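Local coordinates for glutathione S-transferase-like protein (Methylobacillus flagellatus, PDB 4GLT) that binds glutathione and probably works as a transferase of the glutathione S-transferase family, at residues 37-42 / 218-223; 60-65 / 69-74; 106-111 / 169-174; 124-129 / 185-190; 179-184 / 205-210. One frame throughout, in Å; residues are numbered along the deposited sequence.

Interaction 1: residues 37-42 / 218-223; sequences VRVVAA and KDTAPV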
# COMPACT_ATOMS: atom_id res chain seq x y z
N VAL A 37 1.04 12.81 -2.24
CA VAL A 37 2.11 13.00 -3.22
C VAL A 37 2.31 14.48 -3.58
O VAL A 37 3.43 14.98 -3.59
CB VAL A 37 1.86 12.19 -4.52
CG1 VAL A 37 3.00 12.38 -5.50
CG2 VAL A 37 1.70 10.71 -4.20
N ARG A 38 1.22 15.19 -3.87
CA ARG A 38 1.35 16.60 -4.22
C ARG A 38 1.99 17.36 -3.08
O ARG A 38 2.87 18.20 -3.30
CB ARG A 38 -0.00 17.21 -4.58
CG ARG A 38 -0.67 16.55 -5.78
CD ARG A 38 -2.18 16.70 -5.70
NE ARG A 38 -2.64 18.01 -6.15
CZ ARG A 38 -3.80 18.55 -5.81
NH1 ARG A 38 -4.62 17.89 -5.00
NH2 ARG A 38 -4.16 19.74 -6.28
N VAL A 39 1.57 17.07 -1.85
CA VAL A 39 2.08 17.79 -0.69
C VAL A 39 3.57 17.56 -0.48
O VAL A 39 4.30 18.46 -0.03
CB VAL A 39 1.31 17.45 0.61
CG1 VAL A 39 2.10 17.90 1.84
CG2 VAL A 39 -0.06 18.12 0.61
N VAL A 40 4.04 16.36 -0.78
CA VAL A 40 5.44 16.03 -0.57
C VAL A 40 6.23 16.79 -1.62
O VAL A 40 7.29 17.35 -1.32
CB VAL A 40 5.68 14.52 -0.69
CG1 VAL A 40 7.14 14.22 -1.03
CG2 VAL A 40 5.27 13.82 0.60
N ALA A 41 5.68 16.85 -2.83
CA ALA A 41 6.32 17.56 -3.94
C ALA A 41 6.61 19.01 -3.57
O ALA A 41 7.69 19.53 -3.87
CB ALA A 41 5.45 17.49 -5.19
N ALA A 42 5.64 19.65 -2.93
CA ALA A 42 5.78 21.04 -2.52
C ALA A 42 6.81 21.17 -1.40
O ALA A 42 7.65 22.05 -1.42
CB ALA A 42 4.44 21.60 -2.08
N LYS A 218 -2.67 23.26 2.56
CA LYS A 218 -3.89 24.02 2.27
C LYS A 218 -4.11 24.21 0.77
O LYS A 218 -5.25 24.28 0.31
CB LYS A 218 -3.87 25.38 2.97
CG LYS A 218 -5.23 26.07 2.96
CD LYS A 218 -5.18 27.47 3.54
CE LYS A 218 -6.51 28.17 3.33
NZ LYS A 218 -6.48 29.59 3.78
N ASP A 219 -3.02 24.31 0.02
CA ASP A 219 -3.10 24.54 -1.42
C ASP A 219 -3.59 23.33 -2.19
O ASP A 219 -3.77 23.41 -3.41
CB ASP A 219 -1.73 24.95 -1.96
CG ASP A 219 -1.48 26.43 -1.86
OD1 ASP A 219 -2.35 27.16 -1.34
OD2 ASP A 219 -0.40 26.87 -2.31
N THR A 220 -3.80 22.22 -1.50
CA THR A 220 -4.15 20.98 -2.19
C THR A 220 -5.45 20.34 -1.69
O THR A 220 -5.72 19.18 -1.98
CB THR A 220 -3.01 19.95 -2.09
OG1 THR A 220 -2.71 19.70 -0.71
CG2 THR A 220 -1.74 20.46 -2.79
N ALA A 221 -6.24 21.10 -0.94
CA ALA A 221 -7.51 20.59 -0.42
C ALA A 221 -8.40 20.02 -1.53
O ALA A 221 -8.54 20.60 -2.60
CB ALA A 221 -8.26 21.68 0.34
N PRO A 222 -9.01 18.86 -1.26
CA PRO A 222 -9.90 18.30 -2.26
C PRO A 222 -11.05 19.25 -2.55
O PRO A 222 -11.34 20.13 -1.73
CB PRO A 222 -10.39 17.00 -1.61
CG PRO A 222 -10.16 17.18 -0.15
CD PRO A 222 -8.93 18.03 -0.05
N VAL A 223 -11.65 19.08 -3.71
CA VAL A 223 -12.54 20.06 -4.31
C VAL A 223 -13.46 19.42 -5.34
O VAL A 223 -13.32 18.25 -5.64
CB VAL A 223 -11.73 21.14 -5.02
CG1 VAL A 223 -12.54 21.72 -6.16
CG2 VAL A 223 -11.33 22.22 -4.03

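Interaction 2: residues 60-65 / 69-74; sequences CPVADH and GKIPVL. With GSH (glutathione), chain E.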
# COMPACT_ATOMS: atom_id res chain seq x y z
N CYS A 60 -6.06 10.38 -21.94
CA CYS A 60 -4.97 10.03 -21.07
C CYS A 60 -5.36 8.69 -20.50
O CYS A 60 -6.22 8.60 -19.63
CB CYS A 60 -4.81 11.06 -19.96
SG CYS A 60 -3.13 11.22 -19.33
N PRO A 61 -4.70 7.64 -20.96
CA PRO A 61 -5.03 6.31 -20.46
C PRO A 61 -4.00 5.94 -19.43
O PRO A 61 -2.85 5.68 -19.73
CB PRO A 61 -4.89 5.43 -21.71
CG PRO A 61 -5.17 6.35 -22.83
CD PRO A 61 -4.62 7.68 -22.43
N VAL A 62 -4.47 5.91 -18.19
CA VAL A 62 -3.63 5.65 -17.05
C VAL A 62 -3.03 4.27 -17.15
O VAL A 62 -1.89 4.05 -16.79
CB VAL A 62 -4.45 5.74 -15.78
CG1 VAL A 62 -3.76 5.02 -14.66
CG2 VAL A 62 -4.71 7.18 -15.44
N ALA A 63 -3.83 3.34 -17.64
CA ALA A 63 -3.45 1.94 -17.72
C ALA A 63 -2.16 1.73 -18.49
O ALA A 63 -1.49 0.72 -18.31
CB ALA A 63 -4.56 1.13 -18.34
N ASP A 64 -1.83 2.66 -19.37
CA ASP A 64 -0.59 2.57 -20.13
C ASP A 64 0.60 2.95 -19.24
O ASP A 64 1.75 2.68 -19.58
CB ASP A 64 -0.63 3.49 -21.35
CG ASP A 64 -1.65 3.06 -22.40
OD1 ASP A 64 -1.95 3.88 -23.29
OD2 ASP A 64 -2.15 1.91 -22.34
N HIS A 65 0.34 3.59 -18.11
CA HIS A 65 1.43 3.98 -17.22
C HIS A 65 1.34 3.23 -15.89
O HIS A 65 2.35 2.83 -15.32
CB HIS A 65 1.44 5.50 -17.04
CG HIS A 65 1.50 6.26 -18.33
ND1 HIS A 65 2.62 6.94 -18.75
CD2 HIS A 65 0.57 6.42 -19.31
CE1 HIS A 65 2.37 7.50 -19.93
NE2 HIS A 65 1.14 7.19 -20.29
N GLY A 69 -4.41 0.88 -13.03
CA GLY A 69 -5.38 1.92 -13.40
C GLY A 69 -5.62 2.95 -12.31
O GLY A 69 -6.68 3.58 -12.27
N LYS A 70 -4.64 3.14 -11.43
CA LYS A 70 -4.85 3.94 -10.24
C LYS A 70 -3.97 5.19 -10.18
O LYS A 70 -2.80 5.17 -10.57
CB LYS A 70 -4.62 3.10 -8.99
CG LYS A 70 -5.74 2.14 -8.68
CD LYS A 70 -5.37 1.22 -7.53
CE LYS A 70 -6.52 0.30 -7.15
NZ LYS A 70 -7.58 1.04 -6.43
N ILE A 71 -4.56 6.27 -9.68
CA ILE A 71 -3.85 7.51 -9.45
C ILE A 71 -3.44 7.51 -7.97
O ILE A 71 -4.09 6.87 -7.17
CB ILE A 71 -4.76 8.70 -9.79
CG1 ILE A 71 -4.59 9.07 -11.26
CG2 ILE A 71 -4.48 9.89 -8.88
CD1 ILE A 71 -4.67 7.89 -12.21
N PRO A 72 -2.34 8.20 -7.61
CA PRO A 72 -1.44 8.96 -8.48
C PRO A 72 -0.45 8.05 -9.21
O PRO A 72 -0.10 6.99 -8.71
CB PRO A 72 -0.68 9.84 -7.48
CG PRO A 72 -0.61 9.02 -6.24
CD PRO A 72 -1.81 8.10 -6.24
N VAL A 73 0.05 8.54 -10.34
CA VAL A 73 1.17 7.97 -11.03
C VAL A 73 2.17 9.08 -11.30
O VAL A 73 1.79 10.12 -11.79
CB VAL A 73 0.78 7.43 -12.38
CG1 VAL A 73 1.89 6.61 -12.95
CG2 VAL A 73 -0.46 6.62 -12.28
N LEU A 74 3.44 8.86 -10.99
CA LEU A 74 4.48 9.79 -11.40
C LEU A 74 5.16 9.28 -12.66
O LEU A 74 5.84 8.24 -12.64
CB LEU A 74 5.52 10.02 -10.29
CG LEU A 74 6.49 11.20 -10.47
CD1 LEU A 74 5.92 12.49 -9.91
CD2 LEU A 74 7.82 10.90 -9.82
N1 GSH E . -2.49 2.43 -3.03
CA1 GSH E . -2.68 3.53 -4.00
C1 GSH E . -1.83 4.65 -3.47
O11 GSH E . -1.40 5.53 -4.24
O12 GSH E . -1.56 4.63 -2.25
CB1 GSH E . -4.17 3.88 -4.12
CG1 GSH E . -4.46 4.97 -5.16
CD1 GSH E . -5.95 5.29 -5.21
OE1 GSH E . -6.76 4.62 -4.59
N2 GSH E . -6.31 6.34 -5.98
CA2 GSH E . -7.67 6.76 -6.29
C2 GSH E . -8.42 7.37 -5.12
O2 GSH E . -7.83 8.06 -4.30
CB2 GSH E . -8.46 5.62 -6.91
SG2 GSH E . -7.83 5.20 -8.55
N3 GSH E . -9.72 7.13 -5.05
CA3 GSH E . -10.54 7.59 -3.93
C3 GSH E . -11.15 8.95 -4.15
O31 GSH E . -12.18 9.26 -3.51
O32 GSH E . -10.61 9.74 -4.96

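Interaction 3: residues 106-111 / 169-174; sequences HTAKIA and CVNESF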
# COMPACT_ATOMS: atom_id res chain seq x y z
N HIS A 106 17.06 4.40 10.98
CA HIS A 106 16.13 3.30 10.74
C HIS A 106 14.96 3.28 11.73
O HIS A 106 13.81 3.10 11.33
CB HIS A 106 16.86 1.96 10.72
CG HIS A 106 16.26 0.97 9.77
ND1 HIS A 106 15.42 -0.05 10.18
CD2 HIS A 106 16.37 0.85 8.42
CE1 HIS A 106 15.05 -0.76 9.13
NE2 HIS A 106 15.61 -0.23 8.05
N THR A 107 15.25 3.46 13.01
CA THR A 107 14.19 3.51 14.01
C THR A 107 13.14 4.53 13.57
O THR A 107 11.98 4.17 13.29
CB THR A 107 14.74 3.90 15.40
OG1 THR A 107 15.95 3.18 15.65
CG2 THR A 107 13.74 3.57 16.50
N ALA A 108 13.56 5.78 13.48
CA ALA A 108 12.68 6.87 13.04
C ALA A 108 11.97 6.58 11.72
O ALA A 108 10.80 6.93 11.55
CB ALA A 108 13.44 8.18 12.95
N LYS A 109 12.66 5.96 10.78
CA LYS A 109 12.08 5.73 9.45
C LYS A 109 11.00 4.64 9.43
O LYS A 109 9.98 4.76 8.74
CB LYS A 109 13.19 5.42 8.45
CG LYS A 109 12.92 4.19 7.61
CD LYS A 109 13.52 4.32 6.22
CE LYS A 109 15.03 4.23 6.25
NZ LYS A 109 15.55 4.30 4.86
N ILE A 110 11.21 3.59 10.20
CA ILE A 110 10.17 2.59 10.35
C ILE A 110 9.00 3.22 11.11
O ILE A 110 7.83 2.99 10.79
CB ILE A 110 10.69 1.35 11.10
CG1 ILE A 110 11.78 0.66 10.27
CG2 ILE A 110 9.55 0.38 11.38
CD1 ILE A 110 11.29 0.02 8.99
N ALA A 111 9.32 4.02 12.12
CA ALA A 111 8.31 4.77 12.84
C ALA A 111 7.49 5.61 11.86
O ALA A 111 6.27 5.68 11.97
CB ALA A 111 8.94 5.63 13.92
N CYS A 169 4.24 13.72 14.60
CA CYS A 169 4.14 12.27 14.80
C CYS A 169 5.42 11.59 15.25
O CYS A 169 5.40 10.80 16.17
CB CYS A 169 3.68 11.60 13.52
SG CYS A 169 2.01 12.00 13.00
N VAL A 170 6.55 11.90 14.63
CA VAL A 170 7.78 11.21 14.97
C VAL A 170 8.90 12.18 15.31
O VAL A 170 9.07 13.21 14.67
CB VAL A 170 8.26 10.31 13.81
CG1 VAL A 170 9.60 9.67 14.16
CG2 VAL A 170 7.22 9.26 13.47
N ASN A 171 9.65 11.83 16.34
CA ASN A 171 10.92 12.49 16.64
C ASN A 171 10.87 14.00 16.78
O ASN A 171 11.90 14.65 17.00
CB ASN A 171 11.98 12.07 15.63
CG ASN A 171 12.77 10.87 16.11
OD1 ASN A 171 13.30 10.08 15.32
ND2 ASN A 171 12.84 10.71 17.44
N GLU A 172 9.64 14.51 16.74
CA GLU A 172 9.34 15.92 16.80
C GLU A 172 9.70 16.72 15.55
O GLU A 172 10.01 17.89 15.65
CB GLU A 172 9.98 16.55 18.03
CG GLU A 172 8.99 17.35 18.85
CD GLU A 172 8.10 16.46 19.68
OE1 GLU A 172 8.59 15.41 20.14
OE2 GLU A 172 6.92 16.79 19.88
N SER A 173 9.67 16.08 14.38
CA SER A 173 9.94 16.79 13.14
C SER A 173 9.04 16.38 12.00
O SER A 173 8.75 15.20 11.80
CB SER A 173 11.42 16.71 12.71
OG SER A 173 11.96 15.43 12.95
N PHE A 174 8.61 17.40 11.27
CA PHE A 174 7.64 17.24 10.22
C PHE A 174 8.11 16.16 9.26
O PHE A 174 9.18 16.24 8.68
CB PHE A 174 7.48 18.58 9.51
CG PHE A 174 6.46 18.55 8.42
CD1 PHE A 174 5.12 18.64 8.71
CD2 PHE A 174 6.85 18.41 7.09
CE1 PHE A 174 4.17 18.60 7.71
CE2 PHE A 174 5.91 18.38 6.08
CZ PHE A 174 4.57 18.47 6.39

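Interaction 4: residues 124-129 / 185-190; sequences DAAVAA and LGYLEL. With GSH (glutathione), chain E.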
# COMPACT_ATOMS: atom_id res chain seq x y z
N ASP A 124 -8.04 3.80 3.34
CA ASP A 124 -8.56 2.67 2.56
C ASP A 124 -9.92 2.30 3.12
O ASP A 124 -10.80 1.88 2.38
CB ASP A 124 -7.67 1.42 2.61
CG ASP A 124 -6.21 1.70 2.29
OD1 ASP A 124 -5.93 2.33 1.25
OD2 ASP A 124 -5.33 1.27 3.06
N ALA A 125 -10.06 2.41 4.44
CA ALA A 125 -11.29 1.97 5.09
C ALA A 125 -12.43 2.92 4.72
O ALA A 125 -13.53 2.48 4.38
CB ALA A 125 -11.10 1.89 6.60
N ALA A 126 -12.13 4.21 4.74
CA ALA A 126 -13.07 5.25 4.34
C ALA A 126 -13.47 5.15 2.87
O ALA A 126 -14.64 5.29 2.53
CB ALA A 126 -12.48 6.63 4.62
N VAL A 127 -12.50 4.92 2.00
CA VAL A 127 -12.80 4.77 0.59
C VAL A 127 -13.74 3.60 0.42
O VAL A 127 -14.68 3.64 -0.39
CB VAL A 127 -11.51 4.54 -0.23
CG1 VAL A 127 -11.84 3.96 -1.61
CG2 VAL A 127 -10.74 5.84 -0.36
N ALA A 128 -13.49 2.55 1.20
CA ALA A 128 -14.27 1.33 1.11
C ALA A 128 -15.71 1.65 1.47
O ALA A 128 -16.64 1.37 0.69
CB ALA A 128 -13.71 0.28 2.06
N ALA A 129 -15.89 2.24 2.64
CA ALA A 129 -17.20 2.67 3.07
C ALA A 129 -17.86 3.51 1.97
O ALA A 129 -18.93 3.15 1.46
CB ALA A 129 -17.08 3.47 4.36
N LEU A 185 -7.30 12.92 7.30
CA LEU A 185 -8.32 13.77 7.92
C LEU A 185 -9.11 14.58 6.89
O LEU A 185 -10.34 14.65 6.93
CB LEU A 185 -7.67 14.71 8.92
CG LEU A 185 -6.90 14.01 10.04
CD1 LEU A 185 -5.91 14.94 10.72
CD2 LEU A 185 -7.86 13.42 11.06
N GLY A 186 -8.38 15.20 5.97
CA GLY A 186 -9.01 15.99 4.92
C GLY A 186 -9.94 15.12 4.12
O GLY A 186 -11.00 15.55 3.67
N TYR A 187 -9.56 13.86 3.93
CA TYR A 187 -10.42 12.94 3.22
C TYR A 187 -11.71 12.73 4.00
O TYR A 187 -12.81 12.75 3.44
CB TYR A 187 -9.74 11.61 2.93
CG TYR A 187 -10.56 10.79 1.97
CD1 TYR A 187 -10.80 11.24 0.68
CD2 TYR A 187 -11.14 9.58 2.35
CE1 TYR A 187 -11.56 10.52 -0.21
CE2 TYR A 187 -11.91 8.84 1.46
CZ TYR A 187 -12.11 9.33 0.18
OH TYR A 187 -12.87 8.63 -0.73
N LEU A 188 -11.58 12.53 5.31
CA LEU A 188 -12.77 12.39 6.13
C LEU A 188 -13.69 13.58 5.93
O LEU A 188 -14.88 13.42 5.67
CB LEU A 188 -12.41 12.21 7.61
CG LEU A 188 -11.57 10.96 7.85
CD1 LEU A 188 -11.47 10.66 9.34
CD2 LEU A 188 -12.15 9.76 7.11
N GLU A 189 -13.14 14.79 6.02
CA GLU A 189 -13.95 15.98 5.87
C GLU A 189 -14.65 16.00 4.51
O GLU A 189 -15.81 16.38 4.40
CB GLU A 189 -13.11 17.23 6.06
CG GLU A 189 -12.62 17.41 7.49
CD GLU A 189 -12.41 18.87 7.83
OE1 GLU A 189 -12.47 19.71 6.91
OE2 GLU A 189 -12.20 19.18 9.02
N LEU A 190 -13.93 15.61 3.47
CA LEU A 190 -14.50 15.62 2.14
C LEU A 190 -15.68 14.66 2.06
O LEU A 190 -16.72 14.98 1.48
CB LEU A 190 -13.44 15.23 1.10
CG LEU A 190 -13.96 14.85 -0.30
CD1 LEU A 190 -14.68 16.03 -0.94
CD2 LEU A 190 -12.82 14.37 -1.18
N1 GSH E . -2.49 2.43 -3.03
CA1 GSH E . -2.68 3.53 -4.00
C1 GSH E . -1.83 4.65 -3.47
O11 GSH E . -1.40 5.53 -4.24
O12 GSH E . -1.56 4.63 -2.25
CB1 GSH E . -4.17 3.88 -4.12
CG1 GSH E . -4.46 4.97 -5.16
CD1 GSH E . -5.95 5.29 -5.21
OE1 GSH E . -6.76 4.62 -4.59
N2 GSH E . -6.31 6.34 -5.98
CA2 GSH E . -7.67 6.76 -6.29
C2 GSH E . -8.42 7.37 -5.12
O2 GSH E . -7.83 8.06 -4.30
CB2 GSH E . -8.46 5.62 -6.91
SG2 GSH E . -7.83 5.20 -8.55
N3 GSH E . -9.72 7.13 -5.05
CA3 GSH E . -10.54 7.59 -3.93
C3 GSH E . -11.15 8.95 -4.15
O31 GSH E . -12.18 9.26 -3.51
O32 GSH E . -10.61 9.74 -4.96

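Interaction 5: residues 179-184 / 205-210; sequences IAVGCM and ARHYAA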
# COMPACT_ATOMS: atom_id res chain seq x y z
N ILE A 179 2.17 14.47 6.99
CA ILE A 179 1.50 14.68 5.72
C ILE A 179 0.39 13.65 5.55
O ILE A 179 -0.72 13.98 5.13
CB ILE A 179 2.47 14.59 4.54
CG1 ILE A 179 3.52 15.71 4.64
CG2 ILE A 179 1.72 14.66 3.23
CD1 ILE A 179 4.47 15.76 3.46
N ALA A 180 0.69 12.41 5.89
CA ALA A 180 -0.24 11.33 5.64
C ALA A 180 -1.47 11.47 6.51
O ALA A 180 -2.60 11.23 6.08
CB ALA A 180 0.42 9.98 5.85
N VAL A 181 -1.24 11.87 7.76
CA VAL A 181 -2.34 12.09 8.69
C VAL A 181 -3.21 13.27 8.26
O VAL A 181 -4.41 13.28 8.49
CB VAL A 181 -1.79 12.28 10.11
CG1 VAL A 181 -2.83 12.92 11.02
CG2 VAL A 181 -1.31 10.95 10.66
N GLY A 182 -2.60 14.27 7.63
CA GLY A 182 -3.36 15.41 7.12
C GLY A 182 -4.27 15.01 5.96
O GLY A 182 -5.48 15.25 5.97
N CYS A 183 -3.68 14.39 4.95
CA CYS A 183 -4.45 13.95 3.79
C CYS A 183 -5.61 13.04 4.21
O CYS A 183 -6.70 13.13 3.65
CB CYS A 183 -3.53 13.28 2.77
SG CYS A 183 -2.23 14.42 2.23
N MET A 184 -5.35 12.18 5.19
CA MET A 184 -6.37 11.29 5.76
C MET A 184 -7.57 12.04 6.34
O MET A 184 -8.72 11.79 5.94
CB MET A 184 -5.75 10.42 6.87
CG MET A 184 -6.79 9.60 7.63
SD MET A 184 -6.23 9.02 9.24
CE MET A 184 -5.84 10.57 10.05
N ALA A 205 -7.10 17.23 15.89
CA ALA A 205 -7.57 18.54 15.44
C ALA A 205 -6.47 19.59 15.56
O ALA A 205 -6.29 20.42 14.67
CB ALA A 205 -8.81 18.96 16.21
N ARG A 206 -5.72 19.54 16.67
CA ARG A 206 -4.55 20.39 16.84
C ARG A 206 -3.49 20.16 15.77
O ARG A 206 -2.88 21.10 15.26
CB ARG A 206 -3.91 20.16 18.21
CG ARG A 206 -2.45 20.59 18.27
CD ARG A 206 -1.98 20.77 19.70
NE ARG A 206 -2.19 19.56 20.49
CZ ARG A 206 -1.40 18.49 20.44
NH1 ARG A 206 -0.34 18.48 19.64
NH2 ARG A 206 -1.66 17.42 21.19
N HIS A 207 -3.26 18.89 15.44
CA HIS A 207 -2.31 18.54 14.39
C HIS A 207 -2.83 19.09 13.07
O HIS A 207 -2.10 19.71 12.31
CB HIS A 207 -2.17 17.02 14.32
CG HIS A 207 -1.09 16.55 13.38
ND1 HIS A 207 -1.31 16.36 12.03
CD2 HIS A 207 0.20 16.23 13.60
CE1 HIS A 207 -0.20 15.93 11.46
NE2 HIS A 207 0.74 15.85 12.39
N TYR A 208 -4.12 18.85 12.82
CA TYR A 208 -4.76 19.30 11.59
C TYR A 208 -4.68 20.81 11.49
O TYR A 208 -4.57 21.37 10.39
CB TYR A 208 -6.22 18.85 11.57
CG TYR A 208 -6.89 19.01 10.22
CD1 TYR A 208 -6.43 18.30 9.11
CD2 TYR A 208 -7.97 19.86 10.04
CE1 TYR A 208 -7.04 18.44 7.88
CE2 TYR A 208 -8.58 20.01 8.81
CZ TYR A 208 -8.11 19.29 7.73
OH TYR A 208 -8.71 19.43 6.50
N ALA A 209 -4.73 21.47 12.64
CA ALA A 209 -4.58 22.91 12.70
C ALA A 209 -3.22 23.31 12.14
O ALA A 209 -3.14 24.05 11.15
CB ALA A 209 -4.74 23.40 14.12
N ALA A 210 -2.15 22.82 12.77
CA ALA A 210 -0.80 23.05 12.26
C ALA A 210 -0.69 22.81 10.75
O ALA A 210 -0.13 23.62 10.03
CB ALA A 210 0.19 22.17 13.01

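Interaction 1: residues 37-42 / 218-223
At the seam between the thioredoxin-like N-terminal domain and the all-helical C-terminal domain, Arg38 and Val39 of helix 32-44 meet Thr220, in the C-terminal tail of the chain. Thr220 sits in a type I turn running from Lys218 to Ala221, just after helix 215-218, and its side chain points at the helix. The Arg38 guanidinium lies with one face against the threonine: Thr220 CB stands 3.9 Å from Arg38 NH1, above the plane but displaced toward the rim of the group. Thr220 CG2 touches both ends of the arginine chain, 4.1 Å from Arg38 CB and 4.1 Å from Arg38 CZ. That chain is bent at chi3, 81°, and the arginine and threonine side chains run past one another, pointing opposite ways. On the threonine's other branch, Thr220 OG1 comes within 3.4 Å of Val39 CG2, and here the side chains cross at about a right angle. That hydroxyl is hydrogen-bonded to the carbonyls of Ser216 and Phe217 and to NE of Arg35. The buried oxygen is therefore satisfied by its own chain end and by a neighbouring arginine. The contact rests mainly on van der Waals packing, with the face of a probably charged guanidinium laid against the carbon side of a threonine and the hydroxyl set beside a valine methyl.

Interaction 2: residues 60-65 / 69-74
Val62 packs against Gly69 and Ile71 in the bend that carries the glutathione-binding residues Lys70, Ile71 and Pro72. Its CB is 4.2 Å from Ile71 CD1, and the two methyls then part. Val62 CG1, set trans to the main-chain nitrogen (chi1 160°), lies against the backbone of the bend, 3.6 Å from Gly69 C and 3.8 Å from Lys70 N, and is 4.4 Å from Val73 CG2. Val62 CG2 presses on Ile71 CD1 at 3.3 Å, closer than two methyls normally pack. Beside this, His65 CB brushes Val73 CG1 at 4.3 Å, while the imidazole itself leads away. Gly69 turns the chain locally with a positive phi of 80°, and with no side chain there the valine methyl can lie against its backbone. Beyond Ile71 comes the cis peptide before Pro72, the hallmark of the thioredoxin fold, and there the Ile71 carbonyl receives a hydrogen bond from N2 of glutathione, although the model places that oxygen less surely. Lys70 runs past the thiol, its CG 3.7 Å from glutathione SG2. Apolar packing thus backs the bend from behind, while the Ile71 carbonyl is turned to the ligand.

Interaction 3: residues 106-111 / 169-174
The carboxamide of Asn171 is the flat side-chain group that touches across this contact, and it meets Ala108 through its oxygen: Asn171 OD1 stands 3.0 Å from Ala108 CB, a close approach of a polar atom to a methyl. Val170 supplies the rest. Both its methyls touch Ala111, with Val170 CG2 4.0 Å and Val170 CG1 4.1 Å from Ala111 CB, and Val170 CG1 also lies 4.0 Å from Ala108 O, one helical turn earlier. Val170 and Asn171 open a type I' turn that ends at Ser173 and is closed by Ser173 N to Val170 O at 2.9 Å. The positive phi of Asn171, 55°, belongs to that turn, and its side chain points to the helix. The loop thus lies against the opening turns of helix 106-133, where Val112 and Trp115 also take up Val170. Another flank of those turns faces the dimer partner: His106 and Ile110 pack on Tyr91 of the second subunit. Alanines allow the loop to come near the helix, and the contact is plain packing well away from the glutathione site: small methyls meet a buried valine, with a polar amide on an exposed residue beside them.

Interaction 4: residues 124-129 / 185-190
Tyr187 packs the edge of its ring on Ala126 between two nearly parallel helices, and this is the close part of the contact. The axes of 124-129 and 185-190 stay 10.5 Å apart, with their directions differing by 16°, and the larger side chains of 185-190 span the gap to Ala126. The methyl carbon Ala126 CB lies in the plane of the tyrosine ring, 3.9 Å from Tyr187 CE2. Leu188 then comes to the same methyl from the next position of the helix, its CD2 4.0 Å from Ala126 CB. Val127 adds to the packing farther out, where Val127 CG2 comes 3.7 Å from Tyr187 CE2 and 3.5 Å from Tyr187 OH, the two side chains crossing at about a right angle. An extended first torsion, chi1 -169°, carries the ring as far as the ligand, and the phenol donates to the glutathione glycyl carboxylate, Tyr187 OH to O31 at 2.9 Å. NE of Arg191 shares that hydroxyl and helps fix it. Beyond the buried ring the contact opens: Val127 is partly exposed, with CG2 4.0 Å from glutathione CA3, and Asp124, exposed and directed away from the partner helix, has a weak hydrogen bond between its OD1 and the hydroxyl of Tyr33. Helix 142-162 packs on Ala125, Ala128 and Ala129. Helices 197-200 and 202-212 pack on Leu185 and Glu189, and Leu190 reaches across to Thr30 in the loop between strand 24-27 and helix 32-44.

Interaction 5: residues 179-184 / 205-210
Gly182 and Tyr208 bring helices 176-191 and 202-212 to a CA separation of 6.1 Å, a close approach that the absence of a side chain on Gly182 allows. There the phenol ring comes edge-first to the glycine backbone: Tyr208 CE1 is 4.0 Å from Gly182 O, which lies near the ring plane. The first torsion of Tyr208, chi1 -167°, swings CG away from the main-chain nitrogen and sends the ring toward the glycine backbone. One residue back on each helix, Val181 meets His207. Val181 CG1 touches the imidazole of His207 at ND1, 3.9 Å, and at CE1, 4.0 Å, the two side chains meeting obliquely. The other nitrogen of the imidazole, NE2, is hydrogen-bonded to OD1 of Asp178, which also receives the backbone N of Cys169; this carboxylate should hold the ring's rotation and satisfy a buried polar atom. Trp168 meets the His207 ring nearly at right angles, and Trp197 meets Tyr208 edge-to-face, so each aromatic group is held from outside the pair as well. Phe174, just before helix 176-191, packs on Ile179 in its first turn, a pairing consistent with the hydrophobic staple known at the start of this helix in glutathione S-transferases. The arrangement belongs to the core of the all-helical C-terminal domain of that fold.

In the fold
Helix 176-191 ties three of the contacts together: interactions 4 and 5 both use it, and Ile179 also packs on Val39 and Val40 of interaction 1, joining the two domains. Those three are the buried contacts, though interaction 4 opens toward the ligand. Interactions 2 and 3 are partly buried, stand about 31 Å apart between centres on opposite sides of the chain's centre, and each touches the second subunit. Interactions 2 and 4 meet glutathione from different domains, one through backbone and lysine, the other through a phenol. In interactions 1 and 5 the buried Thr220 hydroxyl and His207 imidazole are bonded from outside their segments, whereas interaction 3 has an exposed amide.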